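Local coordinates for ATP-dependent protease (Xanthomonas campestris pv. campestris, PDB 7CAY), which probably binds protein substrates through a domain of the Lon N-terminal type, at residues 9-14 with 30-35; 44-49 with 68-73. One frame throughout, in Å; residues are numbered along the deposited sequence.

Contact 1 of 2, residues 9-14 with 30-35; sequences PLFPLH and RRYLDL
Phe11 meets Tyr32 with one face of its ring and Leu35 with its edge. Its CB points to one side of the helix rather than at it; CG is set anti to the carbonyl carbon (chi1 -85°), and from there the ring reaches the helix with CD2, CE1, CE2 and CZ. Tyr32 CD1 sits over the face, displaced toward the rim and 3.4 Å from Phe11 CE2, while Leu35 CD1 lies in the plane of the ring, 3.4 Å from Phe11 CE1. The planes of Phe11 and Tyr32 are inclined at 56° with ring centroids 4.9 Å apart, an oblique aromatic pair. On the helix, Leu35 and Tyr32 are one turn apart and both direct their CB atoms at the strand.

Around this apolar centre the contact thins. Its loose end is at Pro9, where CB approaches Leu35 CD1 only to 4.3 Å. At the other end Pro12 and Tyr32 make a small but close peripheral contact, tip to tip, with Tyr32 OH 3.2 Å from Pro12 CD. Pro9, Pro12, Tyr32 and Leu35 all keep some solvent exposure, whereas Phe11 is buried.

Strand 9-13 and helix 30-35 have axes 11.1 Å apart, a spacing bridged by side chains alone. Phe46 stacks on the face of Phe11 opposite Tyr32, Leu25 of strand 22-27 also packs on Phe11, and Val27 touches Tyr32. The contact is thus apolar packing of helix 30-42 beside strand 6-13, whose backbone is bonded to strand 47-51 in the mixed sheet of the Lon substrate-binding domain.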
loop_
_atom_site.group_PDB
_atom_site.type_symbol
_atom_site.label_atom_id
_atom_site.label_comp_id
_atom_site.label_asym_id
_atom_site.label_seq_id
_atom_site.Cartn_x
_atom_site.Cartn_y
_atom_site.Cartn_z
ATOM N N PRO A 9 9.616 -6.935 7.200
ATOM C CA PRO A 9 10.554 -6.415 6.200
ATOM C C PRO A 9 9.875 -5.411 5.281
ATOM O O PRO A 9 8.753 -5.628 4.815
ATOM C CB PRO A 9 10.990 -7.669 5.429
ATOM C CG PRO A 9 10.611 -8.826 6.311
ATOM C CD PRO A 9 9.387 -8.381 7.045
ATOM N N LEU A 10 10.569 -4.309 5.015
ATOM C CA LEU A 10 10.013 -3.196 4.258
ATOM C C LEU A 10 10.721 -3.069 2.916
ATOM O O LEU A 10 11.955 -3.046 2.858
ATOM C CB LEU A 10 10.133 -1.889 5.044
ATOM C CG LEU A 10 9.620 -1.917 6.487
ATOM C CD1 LEU A 10 9.680 -0.527 7.105
ATOM C CD2 LEU A 10 8.212 -2.483 6.559
ATOM N N PHE A 11 9.935 -2.984 1.840
ATOM C CA PHE A 11 10.443 -2.784 0.488
ATOM C C PHE A 11 10.252 -1.336 0.073
ATOM O O PHE A 11 9.131 -0.813 0.162
ATOM C CB PHE A 11 9.736 -3.706 -0.501
ATOM C CG PHE A 11 10.337 -5.080 -0.584
ATOM C CD1 PHE A 11 10.582 -5.812 0.565
ATOM C CD2 PHE A 11 10.654 -5.641 -1.811
ATOM C CE1 PHE A 11 11.135 -7.076 0.494
ATOM C CE2 PHE A 11 11.205 -6.909 -1.889
ATOM C CZ PHE A 11 11.447 -7.626 -0.734
ATOM N N PRO A 12 11.306 -0.664 -0.378
ATOM C CA PRO A 12 11.201 0.768 -0.685
ATOM C C PRO A 12 10.707 1.051 -2.096
ATOM O O PRO A 12 11.326 0.619 -3.075
ATOM C CB PRO A 12 12.640 1.256 -0.494
ATOM C CG PRO A 12 13.473 0.069 -0.886
ATOM C CD PRO A 12 12.689 -1.161 -0.491
ATOM N N LEU A 13 9.606 1.790 -2.215
ATOM C CA LEU A 13 9.055 2.167 -3.509
ATOM C C LEU A 13 8.875 3.676 -3.581
ATOM O O LEU A 13 8.603 4.335 -2.575
ATOM C CB LEU A 13 7.709 1.479 -3.782
ATOM C CG LEU A 13 7.649 -0.050 -3.818
ATOM C CD1 LEU A 13 6.396 -0.484 -4.539
ATOM C CD2 LEU A 13 8.870 -0.657 -4.481
ATOM N N HIS A 14 9.020 4.218 -4.790
ATOM C CA HIS A 14 8.835 5.643 -5.043
ATOM C C HIS A 14 7.373 6.028 -5.198
ATOM O O HIS A 14 7.073 7.101 -5.735
ATOM C CB HIS A 14 9.623 6.063 -6.285
ATOM C CG HIS A 14 11.106 6.059 -6.085
ATOM N ND1 HIS A 14 11.784 7.124 -5.531
ATOM C CD2 HIS A 14 12.042 5.120 -6.360
ATOM C CE1 HIS A 14 13.073 6.842 -5.480
ATOM N NE2 HIS A 14 13.256 5.632 -5.974
ATOM N N ARG A 30 20.262 -9.091 -5.284
ATOM C CA ARG A 30 20.593 -10.293 -4.522
ATOM C C ARG A 30 19.928 -10.303 -3.153
ATOM O O ARG A 30 19.551 -11.371 -2.654
ATOM C CB ARG A 30 22.110 -10.416 -4.372
ATOM N N ARG A 31 19.775 -9.135 -2.529
ATOM C CA ARG A 31 19.159 -9.076 -1.209
ATOM C C ARG A 31 17.641 -9.189 -1.287
ATOM O O ARG A 31 17.022 -9.854 -0.449
ATOM C CB ARG A 31 19.571 -7.784 -0.503
ATOM C CG ARG A 31 19.480 -6.556 -1.386
ATOM C CD ARG A 31 20.715 -5.687 -1.250
ATOM N NE ARG A 31 20.684 -4.560 -2.176
ATOM C CZ ARG A 31 20.080 -3.405 -1.921
ATOM N NH1 ARG A 31 19.452 -3.225 -0.766
ATOM N NH2 ARG A 31 20.100 -2.432 -2.821
ATOM N N TYR A 32 17.021 -8.556 -2.289
ATOM C CA TYR A 32 15.569 -8.624 -2.408
ATOM C C TYR A 32 15.103 -9.987 -2.901
ATOM O O TYR A 32 14.012 -10.437 -2.534
ATOM C CB TYR A 32 15.061 -7.521 -3.337
ATOM C CG TYR A 32 15.204 -6.133 -2.758
ATOM C CD1 TYR A 32 14.441 -5.737 -1.667
ATOM C CD2 TYR A 32 16.097 -5.221 -3.301
ATOM C CE1 TYR A 32 14.567 -4.472 -1.132
ATOM C CE2 TYR A 32 16.229 -3.953 -2.773
ATOM C CZ TYR A 32 15.461 -3.584 -1.688
ATOM O OH TYR A 32 15.592 -2.322 -1.161
ATOM N N LEU A 33 15.908 -10.660 -3.728
ATOM C CA LEU A 33 15.523 -11.982 -4.211
ATOM C C LEU A 33 15.594 -13.020 -3.097
ATOM O O LEU A 33 14.712 -13.879 -2.986
ATOM C CB LEU A 33 16.410 -12.390 -5.388
ATOM C CG LEU A 33 16.104 -13.751 -6.017
ATOM C CD1 LEU A 33 14.691 -13.773 -6.579
ATOM C CD2 LEU A 33 17.122 -14.094 -7.094
ATOM N N ASP A 34 16.634 -12.957 -2.263
ATOM C CA ASP A 34 16.769 -13.922 -1.176
ATOM C C ASP A 34 15.693 -13.731 -0.115
ATOM O O ASP A 34 15.290 -14.702 0.538
ATOM C CB ASP A 34 18.160 -13.816 -0.550
ATOM N N LEU A 35 15.214 -12.498 0.072
ATOM C CA LEU A 35 14.163 -12.256 1.054
ATOM C C LEU A 35 12.833 -12.842 0.594
ATOM O O LEU A 35 12.100 -13.433 1.396
ATOM C CB LEU A 35 14.036 -10.755 1.324
ATOM C CG LEU A 35 13.124 -10.276 2.463
ATOM C CD1 LEU A 35 11.675 -10.119 2.007
ATOM C CD2 LEU A 35 13.213 -11.210 3.667
#

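Contact 2 of 2, residues 44-49 with 68-73; sequences SSFGVC and TEVRIE
Phe46 and Val70 meet beside an antiparallel strand pair, with the CG2 methyl of Val70 held over one face of the phenyl ring in a CH-pi contact. Val70 CG2 lies 3.7 Å from the centroid of the Phe46 ring and 16° off the normal. CG of Phe46 stands between its backbone N and carbonyl carbon (chi1 62°), which turns CG back toward the partner strand although CB sets out away from it, and the ring then reaches Val70 and Ile72. Ile72 CD1 comes in obliquely on the same ring, 3.4 Å from CE1 of Phe46, and Val48 CG2 packs crosswise on Val70 CG1.

Main-chain bonds set these side chains in register. Val48 and Thr68 form a hydrogen-bonded pair, Val48 N giving to Thr68 O at 2.9 Å and Thr68 N to Val48 O at 3.0 Å. Gly47 faces Glu69 in the adjoining non-hydrogen-bonded pair. Beyond it, Val70 N donates to Phe46 O at 3.2 Å, nearly straight at 168° and in the carbonyl plane, a further main-chain bond between the two residues that meet in the CH-pi contact.

On the other face from Val48 and Thr68, the hydroxyl of Ser45 donates to Glu69 OE2, arriving from above the carboxylate plane. The extended Glu69 side chain is buried, and its carboxylate is further held by a salt bridge from OE2 to Arg91 and a hydrogen bond between OE1 and Thr90, which probably stabilise its negative charge.

Arg91 and Thr90 belong to strand 83-100, the other neighbour of strand 66-74, and Leu85 and Leu87 of that strand touch Ile72. Strand 47-51 in turn pairs in parallel with strand 6-13, making this antiparallel pair an interior section of the mixed sheet.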
loop_
_atom_site.group_PDB
_atom_site.type_symbol
_atom_site.label_atom_id
_atom_site.label_comp_id
_atom_site.label_asym_id
_atom_site.label_seq_id
_atom_site.Cartn_x
_atom_site.Cartn_y
_atom_site.Cartn_z
ATOM N N SER A 44 5.700 -15.697 6.079
ATOM C CA SER A 44 5.557 -14.325 6.543
ATOM C C SER A 44 5.615 -13.369 5.359
ATOM O O SER A 44 6.377 -13.572 4.411
ATOM C CB SER A 44 6.655 -13.981 7.550
ATOM O OG SER A 44 7.813 -13.487 6.898
ATOM N N SER A 45 4.798 -12.324 5.417
ATOM C CA SER A 45 4.720 -11.359 4.336
ATOM C C SER A 45 5.753 -10.252 4.540
ATOM O O SER A 45 6.554 -10.271 5.479
ATOM C CB SER A 45 3.309 -10.779 4.250
ATOM O OG SER A 45 2.965 -10.108 5.452
ATOM N N PHE A 46 5.739 -9.278 3.636
ATOM C CA PHE A 46 6.501 -8.050 3.788
ATOM C C PHE A 46 5.601 -6.876 3.419
ATOM O O PHE A 46 4.435 -7.052 3.049
ATOM C CB PHE A 46 7.787 -8.073 2.948
ATOM C CG PHE A 46 7.555 -8.173 1.466
ATOM C CD1 PHE A 46 7.472 -9.407 0.845
ATOM C CD2 PHE A 46 7.447 -7.029 0.689
ATOM C CE1 PHE A 46 7.271 -9.499 -0.521
ATOM C CE2 PHE A 46 7.244 -7.115 -0.675
ATOM C CZ PHE A 46 7.153 -8.353 -1.281
ATOM N N GLY A 47 6.146 -5.664 3.527
ATOM C CA GLY A 47 5.375 -4.466 3.292
ATOM C C GLY A 47 6.066 -3.538 2.312
ATOM O O GLY A 47 7.261 -3.650 2.042
ATOM N N VAL A 48 5.280 -2.606 1.784
ATOM C CA VAL A 48 5.752 -1.600 0.837
ATOM C C VAL A 48 5.598 -0.233 1.486
ATOM O O VAL A 48 4.494 0.142 1.902
ATOM C CB VAL A 48 4.988 -1.667 -0.494
ATOM C CG1 VAL A 48 5.058 -0.331 -1.208
ATOM C CG2 VAL A 48 5.548 -2.776 -1.366
ATOM N N CYS A 49 6.701 0.504 1.577
ATOM C CA CYS A 49 6.706 1.854 2.120
ATOM C C CYS A 49 7.263 2.823 1.087
ATOM O O CYS A 49 8.265 2.534 0.429
ATOM C CB CYS A 49 7.539 1.939 3.400
ATOM S SG CYS A 49 6.683 1.398 4.890
ATOM N N THR A 68 2.010 -0.424 3.525
ATOM C CA THR A 68 0.935 -1.339 3.156
ATOM C C THR A 68 1.491 -2.749 3.027
ATOM O O THR A 68 2.434 -2.979 2.263
ATOM C CB THR A 68 0.270 -0.911 1.845
ATOM O OG1 THR A 68 -0.177 0.446 1.951
ATOM C CG2 THR A 68 -0.914 -1.796 1.546
ATOM N N GLU A 69 0.906 -3.687 3.769
ATOM C CA GLU A 69 1.279 -5.087 3.631
ATOM C C GLU A 69 0.831 -5.618 2.275
ATOM O O GLU A 69 -0.231 -5.249 1.767
ATOM C CB GLU A 69 0.656 -5.918 4.753
ATOM C CG GLU A 69 1.134 -7.361 4.790
ATOM C CD GLU A 69 0.347 -8.216 5.762
ATOM O OE1 GLU A 69 -0.901 -8.127 5.766
ATOM O OE2 GLU A 69 0.978 -8.974 6.530
ATOM N N VAL A 70 1.647 -6.488 1.686
ATOM C CA VAL A 70 1.373 -7.027 0.360
ATOM C C VAL A 70 1.038 -8.506 0.471
ATOM O O VAL A 70 1.505 -9.214 1.371
ATOM C CB VAL A 70 2.556 -6.818 -0.611
ATOM C CG1 VAL A 70 2.941 -5.351 -0.680
ATOM C CG2 VAL A 70 3.749 -7.671 -0.204
ATOM N N ARG A 71 0.201 -8.964 -0.454
ATOM C CA ARG A 71 0.006 -10.379 -0.724
ATOM C C ARG A 71 0.578 -10.674 -2.102
ATOM O O ARG A 71 0.259 -9.976 -3.071
ATOM C CB ARG A 71 -1.474 -10.769 -0.669
ATOM C CG ARG A 71 -1.716 -12.233 -0.999
ATOM C CD ARG A 71 -3.189 -12.606 -0.987
ATOM N NE ARG A 71 -3.938 -11.965 -2.065
ATOM C CZ ARG A 71 -4.971 -11.149 -1.878
ATOM N NH1 ARG A 71 -5.391 -10.877 -0.648
ATOM N NH2 ARG A 71 -5.594 -10.614 -2.921
ATOM N N ILE A 72 1.433 -11.692 -2.187
ATOM C CA ILE A 72 2.077 -12.041 -3.451
ATOM C C ILE A 72 1.054 -12.823 -4.271
ATOM O O ILE A 72 0.796 -13.999 -4.006
ATOM C CB ILE A 72 3.367 -12.839 -3.243
ATOM C CG1 ILE A 72 4.032 -12.466 -1.916
ATOM C CG2 ILE A 72 4.333 -12.587 -4.387
ATOM C CD1 ILE A 72 4.541 -11.043 -1.856
ATOM N N GLU A 73 0.470 -12.171 -5.278
ATOM C CA GLU A 73 -0.588 -12.808 -6.055
ATOM C C GLU A 73 -0.030 -13.798 -7.070
ATOM O O GLU A 73 -0.502 -14.938 -7.156
ATOM C CB GLU A 73 -1.445 -11.750 -6.755
ATOM C CG GLU A 73 -2.519 -11.140 -5.866
ATOM C CD GLU A 73 -3.788 -10.812 -6.631
ATOM O OE1 GLU A 73 -3.739 -10.781 -7.879
ATOM O OE2 GLU A 73 -4.837 -10.596 -5.985
#

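The centres of contacts 1 and 2 are 11 Å apart, and the two meet directly: Phe11 N and Pro9 O probably hydrogen-bond to Gly47 O and Gly47 N, joining neighbouring strands 6-13 and 47-51 of one mixed sheet. The Phe11-Phe46 stack links the side chains of the two contacts into a row running from the surface helix to the sheet interior. Along the chain the contacts are in series, with helix 30-42 leading into strand 47-51. Contact 1 packs that helix on the sheet and contact 2 pairs strands within it, both inside a single Lon substrate-binding domain of the PUA clan.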